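Local coordinates for protein Mypaa.01249.c (Mycobacterium paratuberculosis, PDB 3RD5) that probably acts as an oxidoreductase of the short-chain dehydrogenase/reductase family, although its substrate has not been established, at residues Met140-Gly145 with Gly263-Ala268. Sequence-based numbering, arbitrary orientation.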
ATOM      1  N   MET A 140      -7.632  -2.666  -9.861  1.00 13.16           N
ATOM      2  CA  MET A 140      -8.812  -3.270 -10.487  1.00 14.06           C
ATOM      3  C   MET A 140      -8.766  -4.795 -10.470  1.00 14.14           C
ATOM      4  O   MET A 140      -9.823  -5.458 -10.515  1.00 14.48           O
ATOM      5  CB  MET A 140      -8.961  -2.778 -11.929  1.00 16.54           C
ATOM      6  CG  MET A 140      -9.387  -1.358 -12.081  1.00 19.26           C
ATOM      7  SD  MET A 140     -11.001  -0.946 -11.531  1.00 20.96           S
ATOM      8  CE  MET A 140     -11.945  -1.775 -12.804  1.00 22.93           C
ATOM      9  N   ALA A 141      -7.577  -5.371 -10.422  1.00 14.05           N
ATOM     10  CA  ALA A 141      -7.433  -6.813 -10.331  1.00 13.11           C
ATOM     11  C   ALA A 141      -8.034  -7.402  -9.083  1.00 13.67           C
ATOM     12  O   ALA A 141      -8.219  -8.626  -9.014  1.00 13.82           O
ATOM     13  CB  ALA A 141      -5.946  -7.230 -10.452  1.00 14.54           C
ATOM     14  N   HIS A 142      -8.417  -6.587  -8.101  1.00 12.79           N
ATOM     15  CA  HIS A 142      -9.105  -7.140  -6.926  1.00 13.51           C
ATOM     16  C   HIS A 142     -10.446  -7.779  -7.256  1.00 13.45           C
ATOM     17  O   HIS A 142     -10.881  -8.665  -6.513  1.00 14.19           O
ATOM     18  CB  HIS A 142      -9.294  -6.095  -5.807  1.00 13.40           C
ATOM     19  CG  HIS A 142     -10.543  -5.253  -5.917  1.00 13.19           C
ATOM     20  ND1 HIS A 142     -10.586  -4.030  -6.566  1.00 12.79           N
ATOM     21  CD2 HIS A 142     -11.791  -5.454  -5.416  1.00 13.54           C
ATOM     22  CE1 HIS A 142     -11.800  -3.516  -6.435  1.00 12.63           C
ATOM     23  NE2 HIS A 142     -12.559  -4.367  -5.758  1.00 13.02           N
ATOM     24  N   TRP A 143     -11.084  -7.326  -8.326  1.00 14.41           N
ATOM     25  CA  TRP A 143     -12.485  -7.724  -8.604  1.00 14.67           C
ATOM     26  C   TRP A 143     -12.685  -9.238  -8.706  1.00 15.26           C
ATOM     27  O   TRP A 143     -13.585  -9.772  -8.061  1.00 16.92           O
ATOM     28  CB  TRP A 143     -13.013  -6.953  -9.816  1.00 15.41           C
ATOM     29  CG  TRP A 143     -13.467  -5.556  -9.526  1.00 14.84           C
ATOM     30  CD1 TRP A 143     -12.738  -4.408  -9.575  1.00 15.44           C
ATOM     31  CD2 TRP A 143     -14.815  -5.152  -9.151  1.00 16.95           C
ATOM     32  NE1 TRP A 143     -13.528  -3.312  -9.221  1.00 17.67           N
ATOM     33  CE2 TRP A 143     -14.796  -3.758  -8.977  1.00 18.09           C
ATOM     34  CE3 TRP A 143     -16.023  -5.845  -9.008  1.00 18.37           C
ATOM     35  CZ2 TRP A 143     -15.951  -3.030  -8.615  1.00 20.76           C
ATOM     36  CZ3 TRP A 143     -17.173  -5.097  -8.645  1.00 20.86           C
ATOM     37  CH2 TRP A 143     -17.102  -3.733  -8.463  1.00 22.38           C
ATOM     38  N   PRO A 144     -11.844  -9.961  -9.468  1.00 15.26           N
ATOM     39  CA  PRO A 144     -11.998 -11.436  -9.494  1.00 15.80           C
ATOM     40  C   PRO A 144     -11.343 -12.168  -8.347  1.00 15.85           C
ATOM     41  O   PRO A 144     -11.384 -13.421  -8.298  1.00 18.21           O
ATOM     42  CB  PRO A 144     -11.328 -11.846 -10.799  1.00 16.49           C
ATOM     43  CG  PRO A 144     -10.300 -10.735 -11.052  1.00 16.22           C
ATOM     44  CD  PRO A 144     -10.992  -9.478 -10.574  1.00 15.08           C
ATOM     45  N   GLY A 145     -10.690 -11.428  -7.455  1.00 15.15           N
ATOM     46  CA  GLY A 145      -9.955 -12.058  -6.365  1.00 15.07           C
ATOM     47  C   GLY A 145     -10.878 -12.720  -5.349  1.00 14.95           C
ATOM     48  O   GLY A 145     -12.015 -12.339  -5.179  1.00 15.87           O
ATOM     49  N   GLY A 263     -15.996   2.726  -6.269  1.00 16.08           N
ATOM     50  CA  GLY A 263     -16.529   1.508  -5.674  1.00 15.59           C
ATOM     51  C   GLY A 263     -15.541   0.363  -5.672  1.00 14.89           C
ATOM     52  O   GLY A 263     -14.385   0.477  -6.096  1.00 15.78           O
ATOM     53  N   ARG A 264     -15.999  -0.742  -5.102  1.00 14.86           N
ATOM     54  CA  ARG A 264     -15.185  -1.949  -4.968  1.00 13.81           C
ATOM     55  C   ARG A 264     -16.110  -3.190  -5.022  1.00 13.99           C
ATOM     56  O   ARG A 264     -17.340  -3.077  -4.980  1.00 15.54           O
ATOM     57  CB  ARG A 264     -14.370  -1.934  -3.665  1.00 13.92           C
ATOM     58  CG  ARG A 264     -15.210  -2.061  -2.408  1.00 14.05           C
ATOM     59  CD  ARG A 264     -14.384  -1.751  -1.163  1.00 16.52           C
ATOM     60  NE  ARG A 264     -14.300  -0.308  -1.004  1.00 16.76           N
ATOM     61  CZ  ARG A 264     -13.729   0.313   0.041  1.00 18.76           C
ATOM     62  NH1 ARG A 264     -13.113  -0.367   0.981  1.00 18.91           N
ATOM     63  NH2 ARG A 264     -13.847   1.634   0.106  1.00 20.54           N
ATOM     64  N   SER A 265     -15.507  -4.369  -5.115  1.00 14.22           N
ATOM     65  CA  SER A 265     -16.255  -5.595  -5.294  1.00 14.42           C
ATOM     66  C   SER A 265     -17.089  -5.974  -4.063  1.00 14.28           C
ATOM     67  O   SER A 265     -16.836  -5.523  -2.937  1.00 15.18           O
ATOM     68  CB  SER A 265     -15.310  -6.754  -5.618  1.00 14.70           C
ATOM     69  OG  SER A 265     -14.600  -7.163  -4.446  1.00 13.93           O
ATOM     70  N   ARG A 266     -18.078  -6.833  -4.289  1.00 15.29           N
ATOM     71  CA  ARG A 266     -18.899  -7.343  -3.216  1.00 17.33           C
ATOM     72  C   ARG A 266     -18.033  -8.081  -2.191  1.00 15.92           C
ATOM     73  O   ARG A 266     -18.200  -7.910  -0.991  1.00 17.51           O
ATOM     74  CB  ARG A 266     -19.984  -8.262  -3.768  1.00 19.96           C
ATOM     75  CG  ARG A 266     -21.010  -7.548  -4.623  1.00 25.37           C
ATOM     76  CD  ARG A 266     -21.853  -8.611  -5.371  1.00 34.27           C
ATOM     77  NE  ARG A 266     -22.900  -8.007  -6.195  1.00 41.93           N
ATOM     78  CZ  ARG A 266     -23.409  -8.536  -7.311  1.00 48.20           C
ATOM     79  NH1 ARG A 266     -22.962  -9.702  -7.796  1.00 50.85           N
ATOM     80  NH2 ARG A 266     -24.373  -7.884  -7.963  1.00 50.30           N
ATOM     81  N   ARG A 267     -17.073  -8.883  -2.666  1.00 15.71           N
ATOM     82  CA  ARG A 267     -16.180  -9.572  -1.727  1.00 15.10           C
ATOM     83  C   ARG A 267     -15.315  -8.622  -0.911  1.00 15.39           C
ATOM     84  O   ARG A 267     -14.990  -8.890   0.238  1.00 15.46           O
ATOM     85  CB  ARG A 267     -15.344 -10.630  -2.448  1.00 15.41           C
ATOM     86  CG  ARG A 267     -16.192 -11.803  -2.840  1.00 16.53           C
ATOM     87  CD  ARG A 267     -15.410 -13.020  -3.305  1.00 21.02           C
ATOM     88  NE  ARG A 267     -14.769 -12.822  -4.587  1.00 22.09           N
ATOM     89  CZ  ARG A 267     -15.310 -13.055  -5.788  1.00 22.26           C
ATOM     90  NH1 ARG A 267     -14.567 -12.899  -6.884  1.00 22.35           N
ATOM     91  NH2 ARG A 267     -16.569 -13.469  -5.931  1.00 24.20           N
ATOM     92  N   ALA A 268     -14.932  -7.487  -1.487  1.00 13.85           N
ATOM     93  CA  ALA A 268     -14.201  -6.479  -0.711  1.00 13.61           C
ATOM     94  C   ALA A 268     -15.040  -5.813   0.367  1.00 14.70           C
ATOM     95  O   ALA A 268     -14.472  -5.209   1.282  1.00 16.56           O
ATOM     96  CB  ALA A 268     -13.600  -5.394  -1.669  1.00 14.09           C
TER
HETATM   97  O   HOH W   1     -13.453  -9.488  -5.260  1.00 17.68           O
HETATM   98  O   HOH W   2     -12.951  -0.406  -8.254  1.00 20.20           O
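A type I beta turn, H142 to G145, in the loop after strand 133-137 of the SDR Rossmann fold docks on an ST motif, in which S265 OG accepts from A268 N. H142 NE2 takes the backbone N-H of S265 at 3.0 Å, with the donor 5° from the imidazole plane. Acceptance there is consistent with an unprotonated NE2, the proton probably being on ND1, which bonds to S139 O. The W143 indole lies over the R264-S265 backbone, its six-membered ring receiving S265 CB in a CH-pi contact 4.0 Å from the centroid. One water joins W143 NE1 to G263 O, and another links W143 O to S265 OG. At the far end, the R267 chain bends at chi3 (-70°), which places NE, and grips G145 O side-on: NE at 2.9 Å, tilted modestly from the carbonyl plane, and NH1 at 3.1 Å, well above it. The backbone nitrogens of R266 and R267 hydrogen-bond to the sulfonate of a HEPES molecule, probably from the crystallisation liquor. Helix 161-185 flanks both segments, with L173 against H142 and S177 against R264, whose guanidinium pairs with D246. The contact thus fastens the loop after strand 133-137 to the one joining strand 259-261 to helix 271-285.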